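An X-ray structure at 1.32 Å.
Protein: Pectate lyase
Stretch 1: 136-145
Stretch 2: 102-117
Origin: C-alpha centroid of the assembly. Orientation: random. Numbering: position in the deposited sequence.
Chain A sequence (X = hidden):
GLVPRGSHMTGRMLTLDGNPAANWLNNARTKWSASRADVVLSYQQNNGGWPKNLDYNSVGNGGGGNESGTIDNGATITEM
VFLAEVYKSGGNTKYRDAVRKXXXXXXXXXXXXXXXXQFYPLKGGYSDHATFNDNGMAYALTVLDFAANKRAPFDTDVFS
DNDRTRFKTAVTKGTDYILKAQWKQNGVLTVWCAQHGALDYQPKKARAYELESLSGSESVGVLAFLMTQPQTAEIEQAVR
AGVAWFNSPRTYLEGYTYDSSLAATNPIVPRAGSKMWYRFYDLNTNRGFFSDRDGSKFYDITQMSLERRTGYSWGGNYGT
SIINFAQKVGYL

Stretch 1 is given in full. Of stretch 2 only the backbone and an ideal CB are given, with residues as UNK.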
# COMPACT_ATOMS: atom_id res chain seq x y z
N GLY A 136 -1.73 -0.09 1.97
CA GLY A 136 -2.48 0.91 2.71
C GLY A 136 -1.77 2.24 2.82
O GLY A 136 -2.22 3.26 2.32
N MET A 137 -0.63 2.25 3.50
CA MET A 137 0.05 3.51 3.71
C MET A 137 0.51 4.12 2.39
O MET A 137 0.37 5.32 2.18
CB MET A 137 1.22 3.34 4.66
CG MET A 137 1.95 4.62 4.93
SD MET A 137 3.01 4.49 6.37
CE MET A 137 3.88 6.01 6.21
N ALA A 138 1.08 3.32 1.51
CA ALA A 138 1.62 3.86 0.28
C ALA A 138 0.52 4.46 -0.57
O ALA A 138 0.69 5.52 -1.16
CB ALA A 138 2.36 2.80 -0.51
N TYR A 139 -0.63 3.80 -0.67
CA TYR A 139 -1.67 4.30 -1.56
C TYR A 139 -2.43 5.42 -0.89
O TYR A 139 -2.88 6.32 -1.57
CB TYR A 139 -2.58 3.18 -2.06
CG TYR A 139 -1.95 2.26 -3.10
CD1 TYR A 139 -0.60 2.34 -3.45
CD2 TYR A 139 -2.72 1.28 -3.69
CE1 TYR A 139 -0.04 1.46 -4.39
CE2 TYR A 139 -2.18 0.42 -4.61
CZ TYR A 139 -0.84 0.52 -4.95
OH TYR A 139 -0.30 -0.35 -5.88
N ALA A 140 -2.53 5.41 0.44
CA ALA A 140 -3.10 6.57 1.15
C ALA A 140 -2.26 7.81 0.91
O ALA A 140 -2.78 8.89 0.68
CB ALA A 140 -3.20 6.30 2.61
N LEU A 141 -0.95 7.66 0.98
CA LEU A 141 -0.06 8.78 0.71
C LEU A 141 -0.18 9.23 -0.73
O LEU A 141 -0.06 10.40 -1.03
CB LEU A 141 1.39 8.47 1.05
CG LEU A 141 1.65 8.24 2.52
CD1 LEU A 141 3.06 7.79 2.73
CD2 LEU A 141 1.39 9.50 3.32
N THR A 142 -0.39 8.29 -1.64
CA THR A 142 -0.57 8.61 -3.05
C THR A 142 -1.82 9.46 -3.23
O THR A 142 -1.81 10.46 -3.94
CB THR A 142 -0.67 7.33 -3.88
OG1 THR A 142 0.57 6.62 -3.79
CG2 THR A 142 -0.83 7.63 -5.38
N VAL A 143 -2.90 9.08 -2.56
CA VAL A 143 -4.14 9.87 -2.63
C VAL A 143 -3.86 11.28 -2.13
O VAL A 143 -4.24 12.27 -2.78
CB VAL A 143 -5.26 9.23 -1.81
CG1 VAL A 143 -6.45 10.17 -1.76
CG2 VAL A 143 -5.67 7.90 -2.40
N LEU A 144 -3.23 11.38 -0.97
CA LEU A 144 -2.95 12.70 -0.40
C LEU A 144 -2.03 13.50 -1.31
O LEU A 144 -2.18 14.71 -1.44
CB LEU A 144 -2.36 12.58 1.00
CG LEU A 144 -3.35 12.04 2.04
CD1 LEU A 144 -2.59 11.78 3.32
CD2 LEU A 144 -4.50 13.00 2.27
N ASP A 145 -1.08 12.84 -1.94
CA ASP A 145 -0.18 13.51 -2.87
C ASP A 145 -0.91 13.99 -4.11
O ASP A 145 -0.66 15.08 -4.58
CB ASP A 145 0.96 12.61 -3.27
CG ASP A 145 1.90 13.28 -4.20
OD1 ASP A 145 2.68 14.16 -3.76
OD2 ASP A 145 1.93 12.95 -5.40
N UNK A 102 -12.82 12.57 4.53
CA UNK A 102 -11.93 11.42 4.32
C UNK A 102 -10.47 11.83 4.32
O UNK A 102 -9.65 11.15 4.90
CB UNK A 102 -12.27 10.72 3.00
N UNK A 103 -10.15 12.95 3.67
CA UNK A 103 -8.78 13.44 3.68
C UNK A 103 -8.37 13.84 5.08
O UNK A 103 -7.26 13.56 5.52
CB UNK A 103 -8.62 14.62 2.72
N UNK A 104 -9.29 14.50 5.79
CA UNK A 104 -9.05 14.89 7.16
C UNK A 104 -8.79 13.66 8.01
O UNK A 104 -7.91 13.66 8.86
CB UNK A 104 -10.23 15.69 7.71
N UNK A 105 -9.58 12.61 7.79
CA UNK A 105 -9.40 11.35 8.49
C UNK A 105 -7.98 10.81 8.28
O UNK A 105 -7.29 10.45 9.23
CB UNK A 105 -10.44 10.33 8.02
N UNK A 106 -7.55 10.76 7.03
CA UNK A 106 -6.23 10.22 6.74
C UNK A 106 -5.15 11.02 7.45
O UNK A 106 -4.27 10.46 8.09
CB UNK A 106 -5.98 10.21 5.23
N UNK A 107 -5.24 12.35 7.38
CA UNK A 107 -4.24 13.16 8.05
C UNK A 107 -4.34 13.05 9.57
O UNK A 107 -3.33 12.93 10.26
CB UNK A 107 -4.38 14.62 7.62
N UNK A 108 -5.56 13.03 10.10
CA UNK A 108 -5.75 12.87 11.54
C UNK A 108 -5.17 11.57 12.06
O UNK A 108 -4.68 11.51 13.19
CB UNK A 108 -7.24 12.94 11.88
N UNK A 109 -5.20 10.54 11.21
CA UNK A 109 -4.67 9.23 11.61
C UNK A 109 -3.16 9.18 11.67
O UNK A 109 -2.60 8.26 12.23
CB UNK A 109 -5.16 8.15 10.64
N UNK A 110 -2.51 10.16 11.07
CA UNK A 110 -1.08 10.12 10.90
C UNK A 110 -0.34 10.40 12.20
O UNK A 110 -0.62 11.38 12.88
CB UNK A 110 -0.66 11.12 9.83
N UNK A 111 0.60 9.55 12.54
CA UNK A 111 1.44 9.80 13.67
C UNK A 111 2.41 10.94 13.40
O UNK A 111 2.64 11.29 12.27
CB UNK A 111 2.20 8.53 14.05
N UNK A 112 3.04 11.44 14.46
CA UNK A 112 4.02 12.52 14.34
C UNK A 112 5.17 12.14 13.41
O UNK A 112 5.76 13.00 12.78
CB UNK A 112 4.57 12.89 15.72
N UNK A 113 5.44 10.85 13.32
CA UNK A 113 6.52 10.33 12.48
C UNK A 113 6.16 10.22 11.01
O UNK A 113 7.00 9.93 10.18
CB UNK A 113 6.95 8.95 12.99
N UNK A 114 4.89 10.36 10.69
CA UNK A 114 4.39 10.17 9.34
C UNK A 114 3.71 8.83 9.11
O UNK A 114 3.06 8.67 8.10
CB UNK A 114 5.54 10.32 8.35
N UNK A 115 3.86 7.89 10.02
CA UNK A 115 3.24 6.58 9.89
C UNK A 115 1.73 6.72 9.78
O UNK A 115 1.12 7.54 10.46
CB UNK A 115 3.61 5.69 11.08
N UNK A 116 1.12 5.87 8.96
CA UNK A 116 -0.33 5.71 8.92
C UNK A 116 -0.71 4.35 9.45
O UNK A 116 -0.20 3.33 8.97
CB UNK A 116 -0.87 5.90 7.50
N UNK A 117 -1.61 4.31 10.42
CA UNK A 117 -2.08 3.05 10.99
C UNK A 117 -3.13 2.41 10.11
O UNK A 117 -3.71 3.03 9.23
CB UNK A 117 -2.64 3.27 12.40

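Stretch 1 is one helix, and from it Met137, Ala140, Leu141 and Leu144 offer an apolar surface with no charge directed at stretch 2. The helix that includes 102 to 108 crosses it, the two axes 10.8 Å apart at their closest and 127° between their directions.

At 102 nothing of stretch 1 lies near the ideal CB, so many residues would serve; it is Ala102. Position 103 points sideways, its ideal CB 4.5 Å from Leu144 CD2. A small or modest apolar group fits, and Ala103 keeps that spacing with its methyl alone. Positions 104 and 105 find no partner in stretch 1 and are little constrained by it: they are Asn104 and Phe105.

Position 106 points toward stretch 1, with its ideal CB 4.2 Å from Leu144 CD1 and 5.5 Å from Ala140 CB. The small Ala140 leaves room for a medium-sized aliphatic chain, so leucine, isoleucine or methionine would suit. Leu106 places CD1 4.2 Å from Leu144 CG and CD2 4.3 Å from Ala140 CB. Position 107 looks sideways past Leu144, where any medium apolar group could reach; Val107 brings CG2 to 4.2 Å from Leu144 CD2.

Positions 108 and 109 are out of reach: Asn108, and Ser109, whose OG donates to Leu106 O at 2.7 Å.

At 110 the CB points toward stretch 1 but is too far for a short side chain to touch it. A long one is needed, and a donor at its end could also meet the carbonyl of 114. Gln110 does both: NE2 lies 4.3 Å from Leu141 CD2 and donates to the backbone O of 114 at 2.9 Å.

A type I turn spans 111 to 114. Its first three positions are free of stretch 1 and tolerate polar residues: Tyr111, Ser112 and Thr113. At 114 phi is 101°, and a CB would jam against the preceding carbonyl, so glycine is called for; Gly114 O sits 3.4 Å from Met137 CE.

Position 115 points away, leaving a small residue sufficient; Ala115 CA is 3.8 Å from Met137 CE.

Position 116 points toward stretch 1, its ideal CB 4.0 Å from Met137 CG, with Ala140 and Leu141 beyond. Leucine or another sizeable aliphatic residue suits. In Leu116, CD1 packs 3.6 Å from Ala140 CB and 4.0 Å from Leu141 CD2, while its backbone N makes a weak hydrogen bond to Met137 SD at 3.5 Å.

Position 117 turns away, and its phi of -80° accommodates proline: Pro117.

Stretch 2 102-117: AANFLVNSQYSTGALP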
# COMPACT_ATOMS: atom_id res chain seq x y z
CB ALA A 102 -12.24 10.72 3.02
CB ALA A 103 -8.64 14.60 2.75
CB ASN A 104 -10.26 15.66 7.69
CG ASN A 104 -10.05 16.22 9.07
OD1 ASN A 104 -9.04 16.82 9.37
ND2 ASN A 104 -11.05 16.02 9.93
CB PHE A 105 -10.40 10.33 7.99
CG PHE A 105 -10.12 8.94 8.47
CD1 PHE A 105 -10.50 8.55 9.75
CD2 PHE A 105 -9.42 8.04 7.69
CE1 PHE A 105 -10.19 7.29 10.22
CE2 PHE A 105 -9.13 6.77 8.16
CZ PHE A 105 -9.53 6.41 9.42
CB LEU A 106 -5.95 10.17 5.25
CG LEU A 106 -6.76 9.19 4.41
CD1 LEU A 106 -6.36 9.34 2.98
CD2 LEU A 106 -6.53 7.76 4.84
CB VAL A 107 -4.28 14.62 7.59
CG1 VAL A 107 -3.19 15.42 8.34
CG2 VAL A 107 -4.06 14.68 6.06
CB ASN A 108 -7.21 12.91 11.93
CG ASN A 108 -7.77 14.31 11.93
OD1 ASN A 108 -7.02 15.30 12.01
ND2 ASN A 108 -9.09 14.40 11.84
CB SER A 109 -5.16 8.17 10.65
OG SER A 109 -4.41 8.13 9.46
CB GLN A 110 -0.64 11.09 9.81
CG GLN A 110 0.79 10.91 9.38
CD GLN A 110 1.13 11.77 8.20
OE1 GLN A 110 0.79 12.95 8.15
NE2 GLN A 110 1.80 11.18 7.21
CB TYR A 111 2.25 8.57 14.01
CG TYR A 111 1.52 7.36 14.53
CD1 TYR A 111 0.95 6.43 13.68
CD2 TYR A 111 1.51 7.09 15.88
CE1 TYR A 111 0.36 5.29 14.16
CE2 TYR A 111 0.91 5.96 16.37
CZ TYR A 111 0.35 5.05 15.50
OH TYR A 111 -0.21 3.92 16.00
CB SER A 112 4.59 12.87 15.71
OG SER A 112 5.28 11.81 16.27
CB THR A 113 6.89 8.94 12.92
OG1 THR A 113 5.72 8.12 12.83
CG2 THR A 113 7.34 8.90 14.38
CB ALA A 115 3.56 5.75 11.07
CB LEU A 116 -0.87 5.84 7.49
CG LEU A 116 -0.58 7.19 6.82
CD1 LEU A 116 -1.16 7.21 5.44
CD2 LEU A 116 -1.20 8.29 7.59
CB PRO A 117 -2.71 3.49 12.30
CG PRO A 117 -3.25 4.83 11.99
CD PRO A 117 -2.25 5.47 11.07
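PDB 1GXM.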